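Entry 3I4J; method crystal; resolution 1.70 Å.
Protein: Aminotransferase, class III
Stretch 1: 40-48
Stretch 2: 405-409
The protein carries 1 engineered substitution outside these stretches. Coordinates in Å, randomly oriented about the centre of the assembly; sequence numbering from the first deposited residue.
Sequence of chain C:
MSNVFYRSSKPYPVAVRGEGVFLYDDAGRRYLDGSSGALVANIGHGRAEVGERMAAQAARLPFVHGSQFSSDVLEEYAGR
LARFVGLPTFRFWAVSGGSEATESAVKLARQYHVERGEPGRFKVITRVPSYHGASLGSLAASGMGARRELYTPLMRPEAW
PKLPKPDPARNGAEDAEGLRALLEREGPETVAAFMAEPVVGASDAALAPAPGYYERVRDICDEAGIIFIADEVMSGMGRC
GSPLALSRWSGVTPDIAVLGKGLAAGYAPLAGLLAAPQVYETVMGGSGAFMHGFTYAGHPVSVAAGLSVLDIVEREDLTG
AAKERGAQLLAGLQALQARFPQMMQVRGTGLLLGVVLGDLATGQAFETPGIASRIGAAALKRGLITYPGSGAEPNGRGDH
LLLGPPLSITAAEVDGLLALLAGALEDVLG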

ATOM      1  N   VAL C  40      -5.361  14.464   1.906  1.00 22.08           N
ATOM      2  CA  VAL C  40      -5.964  13.224   1.429  1.00 20.75           C
ATOM      3  C   VAL C  40      -7.480  13.322   1.225  1.00 21.87           C
ATOM      4  O   VAL C  40      -7.995  12.939   0.175  1.00 20.11           O
ATOM      5  CB  VAL C  40      -5.710  12.063   2.437  1.00 20.67           C
ATOM      6  CG1 VAL C  40      -6.534  10.835   2.053  1.00 19.95           C
ATOM      7  CG2 VAL C  40      -4.235  11.712   2.477  1.00 19.38           C
ATOM      8  N   ALA C  41      -8.188  13.837   2.230  1.00 21.69           N
ATOM      9  CA  ALA C  41      -9.654  13.926   2.183  1.00 21.25           C
ATOM     10  C   ALA C  41     -10.201  15.064   1.328  1.00 21.96           C
ATOM     11  O   ALA C  41     -10.885  15.963   1.824  1.00 20.02           O
ATOM     12  CB  ALA C  41     -10.208  14.027   3.606  1.00 23.31           C
ATOM     13  N   ASN C  42      -9.931  14.987   0.032  1.00 20.49           N
ATOM     14  CA  ASN C  42     -10.347  16.014  -0.918  1.00 23.25           C
ATOM     15  C   ASN C  42     -11.837  16.318  -1.048  1.00 23.10           C
ATOM     16  O   ASN C  42     -12.201  17.452  -1.354  1.00 22.83           O
ATOM     17  CB  ASN C  42      -9.782  15.685  -2.300  1.00 22.36           C
ATOM     18  CG  ASN C  42      -8.271  15.836  -2.365  1.00 24.86           C
ATOM     19  OD1 ASN C  42      -7.608  16.041  -1.346  1.00 22.28           O
ATOM     20  ND2 ASN C  42      -7.718  15.718  -3.568  1.00 25.13           N
ATOM     21  N   ILE C  43     -12.706  15.331  -0.838  1.00 22.32           N
ATOM     22  CA  ILE C  43     -14.132  15.607  -0.976  1.00 21.60           C
ATOM     23  C   ILE C  43     -14.890  15.661   0.345  1.00 21.93           C
ATOM     24  O   ILE C  43     -16.123  15.673   0.371  1.00 21.63           O
ATOM     25  CB  ILE C  43     -14.809  14.600  -1.940  1.00 21.85           C
ATOM     26  CG1 ILE C  43     -14.869  13.202  -1.317  1.00 23.05           C
ATOM     27  CG2 ILE C  43     -14.031  14.552  -3.242  1.00 22.46           C
ATOM     28  CD1 ILE C  43     -15.683  12.211  -2.150  1.00 21.78           C
ATOM     29  N   GLY C  44     -14.147  15.717   1.444  1.00 20.72           N
ATOM     30  CA  GLY C  44     -14.780  15.787   2.747  1.00 22.22           C
ATOM     31  C   GLY C  44     -15.046  14.424   3.347  1.00 23.06           C
ATOM     32  O   GLY C  44     -14.934  13.401   2.670  1.00 22.62           O
ATOM     33  N   HIS C  45     -15.412  14.411   4.623  1.00 22.60           N
ATOM     34  CA  HIS C  45     -15.666  13.165   5.330  1.00 22.91           C
ATOM     35  C   HIS C  45     -17.135  12.761   5.401  1.00 23.70           C
ATOM     36  O   HIS C  45     -18.030  13.603   5.318  1.00 24.02           O
ATOM     37  CB  HIS C  45     -15.111  13.262   6.751  1.00 23.24           C
ATOM     38  CG  HIS C  45     -13.654  13.599   6.808  1.00 23.77           C
ATOM     39  ND1 HIS C  45     -13.191  14.870   7.074  1.00 22.71           N
ATOM     40  CD2 HIS C  45     -12.556  12.830   6.620  1.00 22.25           C
ATOM     41  CE1 HIS C  45     -11.870  14.868   7.049  1.00 20.86           C
ATOM     42  NE2 HIS C  45     -11.461  13.643   6.776  1.00 24.65           N
ATOM     43  N   GLY C  46     -17.357  11.458   5.552  1.00 22.54           N
ATOM     44  CA  GLY C  46     -18.701  10.917   5.684  1.00 22.74           C
ATOM     45  C   GLY C  46     -19.571  10.796   4.447  1.00 24.89           C
ATOM     46  O   GLY C  46     -20.798  10.801   4.570  1.00 25.14           O
ATOM     47  N   ARG C  47     -18.968  10.676   3.267  1.00 25.22           N
ATOM     48  CA  ARG C  47     -19.749  10.554   2.036  1.00 25.80           C
ATOM     49  C   ARG C  47     -20.406   9.178   1.940  1.00 26.12           C
ATOM     50  O   ARG C  47     -19.748   8.184   1.615  1.00 23.73           O
ATOM     51  CB  ARG C  47     -18.873  10.767   0.795  1.00 28.22           C
ATOM     52  CG  ARG C  47     -17.964  11.998   0.821  1.00 30.34           C
ATOM     53  CD  ARG C  47     -18.697  13.335   0.772  1.00 34.16           C
ATOM     54  NE  ARG C  47     -19.464  13.547  -0.452  1.00 35.69           N
ATOM     55  CZ  ARG C  47     -19.471  14.684  -1.148  1.00 35.12           C
ATOM     56  NH1 ARG C  47     -18.740  15.720  -0.760  1.00 35.00           N
ATOM     57  NH2 ARG C  47     -20.246  14.804  -2.215  1.00 33.38           N
ATOM     58  N   ALA C  48     -21.703   9.119   2.229  1.00 26.61           N
ATOM     59  CA  ALA C  48     -22.434   7.860   2.157  1.00 26.89           C
ATOM     60  C   ALA C  48     -22.474   7.355   0.721  1.00 26.04           C
ATOM     61  O   ALA C  48     -22.536   6.149   0.486  1.00 26.44           O
ATOM     62  CB  ALA C  48     -23.850   8.042   2.690  1.00 27.78           C
TER
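Stretch 2, residues 405-409: PPLSI

Stretch 2, P405 to I409, is a short irregular segment packed against the turn in stretch 1. Neither piece forms a strand across the contact. Each folds instead into a type I beta turn, A41 to G44 in stretch 1 and P406 to I409 in stretch 2. The nearest CA atoms across the contact are those of N42 and P406, 4.4 Å apart. From P406 to S408 the chain runs in roughly the same direction as from A41 to G44. The contact is small, 262 Å² with both sides summed, and joins residues more than 360 positions apart in sequence.

One hydrogen bond ties the two backbones. L407 N donates to N42 O at 2.8 Å, with an N-H...O angle of 136°. L407 (phi/psi -61/-16) and S408 (-91/3) are the middle residues of their turn, which is closed by I409 N to P406 O at 2.9 Å. The amide of L407 is not used in that closure and is free to face stretch 1. In the other turn N42 (-59/-31) and I43 (-107/13) hold the middle positions, and G44 N reaches A41 O at 3.3 Å.

P406 has phi/psi of -57/143, and its proline ring fixes phi near this value. The ring is puckered C-gamma exo and lies across the turn of stretch 1. Its CG is 3.4 Å from A41 O, and its CB is 3.7 Å from G44 N. The neighbouring P405 has the C-gamma endo pucker; its CA-to-CB bond points away, and it makes no contact with stretch 1.

L407 has chi1 at -83° (m) and chi2 at 40° (p). Its CA-to-CB bond runs sideways to stretch 1. This conformer brings CD2 to 4.3 Å from N42 CB, a loose apolar contact beside the backbone hydrogen bond. N42 is also m, with chi1 at -69° and chi2 at 8°. Its OD1 is hydrogen-bonded elsewhere in the structure, so its side chain is engaged there, while its backbone O accepts from L407 N.

The CA-to-CB bond of S408 points toward stretch 1. With chi1 at 47° (p), OG comes to 3.2 Å from I43 O and 3.6 Å from G44 N. G44 leaves room for this hydroxyl: a CB there would lie only 3.1 Å from S408 OG. The backbone angles of G44, 90/169, would also jam a CB against the carbonyl O of I43, so they call for glycine by themselves.

I43 directs its CA-to-CB bond away from stretch 2, with chi1 at 70° (p) and chi2 at 173° (t). It meets S408 through its carbonyl. That same oxygen accepts a hydrogen bond from R47 NH1 at 2.9 Å. R47 sits at the N-cap position before a helix and folds back with chi1, chi2 and chi3 all m (-48°, -68°, -63°). This curl brings the guanidinium to I43 O. S408 CB then lies at the guanidinium edge, near its plane, 4.5 Å from R47 NH1. R47 NH2 is satisfied elsewhere in the structure.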

ATOM      1  N   PRO C 405      -7.548  22.359   3.050  1.00 22.22           N
ATOM      2  CA  PRO C 405      -8.791  21.732   3.495  1.00 21.87           C
ATOM      3  C   PRO C 405      -9.485  21.040   2.322  1.00 21.49           C
ATOM      4  O   PRO C 405      -9.051  21.161   1.173  1.00 21.34           O
ATOM      5  CB  PRO C 405      -9.591  22.917   4.031  1.00 22.87           C
ATOM      6  CG  PRO C 405      -9.181  24.026   3.092  1.00 22.87           C
ATOM      7  CD  PRO C 405      -7.683  23.828   2.992  1.00 22.12           C
ATOM      8  N   PRO C 406     -10.564  20.292   2.596  1.00 21.72           N
ATOM      9  CA  PRO C 406     -11.296  19.595   1.534  1.00 21.18           C
ATOM     10  C   PRO C 406     -11.784  20.566   0.463  1.00 22.15           C
ATOM     11  O   PRO C 406     -12.191  21.689   0.770  1.00 23.90           O
ATOM     12  CB  PRO C 406     -12.450  18.941   2.288  1.00 21.68           C
ATOM     13  CG  PRO C 406     -11.838  18.641   3.624  1.00 21.22           C
ATOM     14  CD  PRO C 406     -11.075  19.912   3.926  1.00 21.60           C
ATOM     15  N   LEU C 407     -11.742  20.124  -0.791  1.00 23.29           N
ATOM     16  CA  LEU C 407     -12.168  20.941  -1.922  1.00 23.51           C
ATOM     17  C   LEU C 407     -13.637  21.342  -1.819  1.00 25.03           C
ATOM     18  O   LEU C 407     -14.091  22.263  -2.502  1.00 24.86           O
ATOM     19  CB  LEU C 407     -11.921  20.175  -3.225  1.00 25.41           C
ATOM     20  CG  LEU C 407     -10.503  20.229  -3.807  1.00 28.35           C
ATOM     21  CD1 LEU C 407      -9.472  20.129  -2.706  1.00 27.36           C
ATOM     22  CD2 LEU C 407     -10.324  19.127  -4.846  1.00 25.10           C
ATOM     23  N   SER C 408     -14.365  20.642  -0.956  1.00 24.20           N
ATOM     24  CA  SER C 408     -15.786  20.892  -0.727  1.00 24.60           C
ATOM     25  C   SER C 408     -16.052  21.895   0.401  1.00 25.05           C
ATOM     26  O   SER C 408     -17.205  22.154   0.750  1.00 24.87           O
ATOM     27  CB  SER C 408     -16.472  19.564  -0.404  1.00 25.14           C
ATOM     28  OG  SER C 408     -15.709  18.848   0.555  1.00 26.30           O
ATOM     29  N   ILE C 409     -14.995  22.459   0.974  1.00 25.10           N
ATOM     30  CA  ILE C 409     -15.147  23.421   2.067  1.00 25.07           C
ATOM     31  C   ILE C 409     -15.961  24.629   1.601  1.00 24.93           C
ATOM     32  O   ILE C 409     -15.839  25.055   0.454  1.00 25.68           O
ATOM     33  CB  ILE C 409     -13.766  23.885   2.582  1.00 24.64           C
ATOM     34  CG1 ILE C 409     -13.932  24.750   3.829  1.00 23.74           C
ATOM     35  CG2 ILE C 409     -13.024  24.645   1.483  1.00 24.92           C
ATOM     36  CD1 ILE C 409     -12.624  25.020   4.547  1.00 25.27           C
TER